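Local coordinates for protein putative glucoamylase (Bacteroides caccae ATCC 43185, PDB 4QT9) that is a putative glucoamylase with an alpha/alpha toroid fold, so it probably hydrolyses glycosidic bonds in glucose-containing polysaccharides or oligosaccharides, at residues D312-T317 with V349-Y354. Residues are numbered along the deposited sequence; the frame is centred on the assembly and turned at random.
Sequences DCWGLT and VYTPEY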
loop_
_atom_site.group_PDB
_atom_site.type_symbol
_atom_site.label_atom_id
_atom_site.label_comp_id
_atom_site.label_asym_id
_atom_site.label_seq_id
_atom_site.Cartn_x
_atom_site.Cartn_y
_atom_site.Cartn_z
ATOM N N ASP A 312 8.102 -6.282 -22.331
ATOM C CA ASP A 312 7.128 -5.191 -22.428
ATOM C C ASP A 312 5.887 -5.478 -21.575
ATOM O O ASP A 312 5.044 -4.603 -21.429
ATOM C CB ASP A 312 6.704 -4.971 -23.895
ATOM C CG ASP A 312 7.833 -4.615 -24.849
ATOM O OD1 ASP A 312 8.410 -3.504 -24.705
ATOM O OD2 ASP A 312 8.124 -5.433 -25.755
ATOM N N CYS A 313 5.738 -6.706 -21.062
ATOM C CA CYS A 313 4.539 -7.060 -20.300
ATOM C C CYS A 313 4.889 -8.047 -19.187
ATOM O O CYS A 313 5.055 -9.245 -19.425
ATOM C CB CYS A 313 3.455 -7.612 -21.226
ATOM S SG CYS A 313 1.853 -7.857 -20.422
ATOM N N TRP A 314 5.042 -7.517 -17.968
ATOM C CA TRP A 314 5.394 -8.318 -16.801
ATOM C C TRP A 314 4.804 -7.684 -15.548
ATOM O O TRP A 314 4.401 -6.521 -15.585
ATOM C CB TRP A 314 6.942 -8.464 -16.646
ATOM C CG TRP A 314 7.699 -7.165 -16.567
ATOM C CD1 TRP A 314 8.261 -6.480 -17.612
ATOM C CD2 TRP A 314 8.016 -6.422 -15.380
ATOM N NE1 TRP A 314 8.897 -5.350 -17.152
ATOM C CE2 TRP A 314 8.764 -5.288 -15.781
ATOM C CE3 TRP A 314 7.761 -6.615 -14.012
ATOM C CZ2 TRP A 314 9.243 -4.344 -14.866
ATOM C CZ3 TRP A 314 8.224 -5.666 -13.102
ATOM C CH2 TRP A 314 8.941 -4.537 -13.533
ATOM N N GLY A 315 4.796 -8.424 -14.451
ATOM C CA GLY A 315 4.309 -7.885 -13.187
ATOM C C GLY A 315 3.291 -8.781 -12.527
ATOM O O GLY A 315 2.108 -8.759 -12.884
ATOM N N LEU A 316 3.771 -9.595 -11.563
ATOM C CA LEU A 316 2.946 -10.542 -10.816
ATOM C C LEU A 316 2.791 -10.125 -9.360
ATOM O O LEU A 316 3.772 -10.029 -8.610
ATOM C CB LEU A 316 3.511 -11.969 -10.882
ATOM C CG LEU A 316 3.672 -12.573 -12.266
ATOM C CD1 LEU A 316 4.323 -13.938 -12.175
ATOM C CD2 LEU A 316 2.376 -12.658 -12.977
ATOM N N THR A 317 1.525 -9.934 -8.961
ATOM C CA THR A 317 1.165 -9.575 -7.600
ATOM C C THR A 317 -0.248 -10.032 -7.292
ATOM O O THR A 317 -0.992 -10.392 -8.212
ATOM C CB THR A 317 1.315 -8.064 -7.404
ATOM O OG1 THR A 317 1.439 -7.849 -6.014
ATOM C CG2 THR A 317 0.130 -7.265 -7.988
ATOM N N VAL A 349 9.873 3.523 -9.205
ATOM C CA VAL A 349 10.912 4.140 -8.343
ATOM C C VAL A 349 12.208 3.272 -8.303
ATOM O O VAL A 349 13.292 3.811 -8.077
ATOM C CB VAL A 349 10.392 4.414 -6.907
ATOM C CG1 VAL A 349 9.257 5.435 -6.921
ATOM C CG2 VAL A 349 9.971 3.120 -6.190
ATOM N N TYR A 350 12.082 1.947 -8.532
ATOM C CA TYR A 350 13.193 0.980 -8.525
ATOM C C TYR A 350 13.757 0.683 -9.913
ATOM O O TYR A 350 14.984 0.593 -10.057
ATOM C CB TYR A 350 12.744 -0.363 -7.917
ATOM C CG TYR A 350 12.169 -0.235 -6.535
ATOM C CD1 TYR A 350 12.934 0.266 -5.488
ATOM C CD2 TYR A 350 10.858 -0.625 -6.266
ATOM C CE1 TYR A 350 12.399 0.423 -4.213
ATOM C CE2 TYR A 350 10.315 -0.487 -4.988
ATOM C CZ TYR A 350 11.094 0.035 -3.965
ATOM O OH TYR A 350 10.604 0.138 -2.693
ATOM N N THR A 351 12.865 0.431 -10.896
ATOM C CA THR A 351 13.220 0.078 -12.282
ATOM C C THR A 351 12.512 1.061 -13.236
ATOM O O THR A 351 11.518 0.691 -13.871
ATOM C CB THR A 351 12.857 -1.398 -12.553
ATOM O OG1 THR A 351 11.461 -1.570 -12.286
ATOM C CG2 THR A 351 13.671 -2.371 -11.694
ATOM N N PRO A 352 12.977 2.340 -13.307
ATOM C CA PRO A 352 12.255 3.339 -14.114
ATOM C C PRO A 352 12.033 2.955 -15.586
ATOM O O PRO A 352 10.901 3.042 -16.059
ATOM C CB PRO A 352 13.124 4.592 -13.984
ATOM C CG PRO A 352 13.838 4.424 -12.692
ATOM C CD PRO A 352 14.115 2.961 -12.593
ATOM N N GLU A 353 13.084 2.493 -16.295
ATOM C CA GLU A 353 12.997 2.139 -17.717
ATOM C C GLU A 353 12.109 0.917 -17.952
ATOM O O GLU A 353 11.245 0.973 -18.827
ATOM C CB GLU A 353 14.387 1.926 -18.338
ATOM C CG GLU A 353 15.220 3.196 -18.485
ATOM C CD GLU A 353 14.604 4.364 -19.239
ATOM O OE1 GLU A 353 14.067 4.151 -20.352
ATOM O OE2 GLU A 353 14.675 5.503 -18.719
ATOM N N TYR A 354 12.283 -0.159 -17.164
ATOM C CA TYR A 354 11.472 -1.362 -17.336
ATOM C C TYR A 354 10.013 -1.090 -17.000
ATOM O O TYR A 354 9.130 -1.576 -17.697
ATOM C CB TYR A 354 11.996 -2.525 -16.495
ATOM C CG TYR A 354 13.403 -2.986 -16.830
ATOM C CD1 TYR A 354 13.896 -2.908 -18.128
ATOM C CD2 TYR A 354 14.222 -3.541 -15.855
ATOM C CE1 TYR A 354 15.180 -3.352 -18.441
ATOM C CE2 TYR A 354 15.496 -4.004 -16.156
ATOM C CZ TYR A 354 15.974 -3.906 -17.447
ATOM O OH TYR A 354 17.231 -4.383 -17.712
#
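Trp314 points the outer edge of its indole at Thr351 and Tyr354, where helix 352-364 of the alpha/alpha toroid begins; in the contact of 312-317 with 349-354 it supplies the loop's side of the packing, while Asp312 bonds Gln357 farther along the same helix. The tight spot is small: the CB of Tyr354, near the indole plane at its edge, lies 3.7 Å from CZ2 of Trp314, and the two side chains cross at about a right angle. A little farther along the same edge, CH2 of Trp314 comes 4.1 Å from OG1 of Thr351, a van der Waals approach; that hydroxyl spends a weak hydrogen bond on the carbonyl of Ser347. Thr351 holds the N-cap position but does not cap with its side chain. With CG lying between the backbone N and the carbonyl carbon (chi1 56°), the indole reaches across to the helix start, and it also touches Thr292 and Cys299 of helix 284-301 and Val358. The looser side is Tyr354, partly exposed: beyond CB its ring leads away from Trp314 and makes a cation-pi contact with Arg296. Replacing Trp314 with an alanine would probably open a gap between the loop and both helices, leaving CB of Tyr354 without its apolar neighbour. NE1 of Trp314 stands 3.8 Å from the carbonyl O of Tyr354, too long for a hydrogen bond.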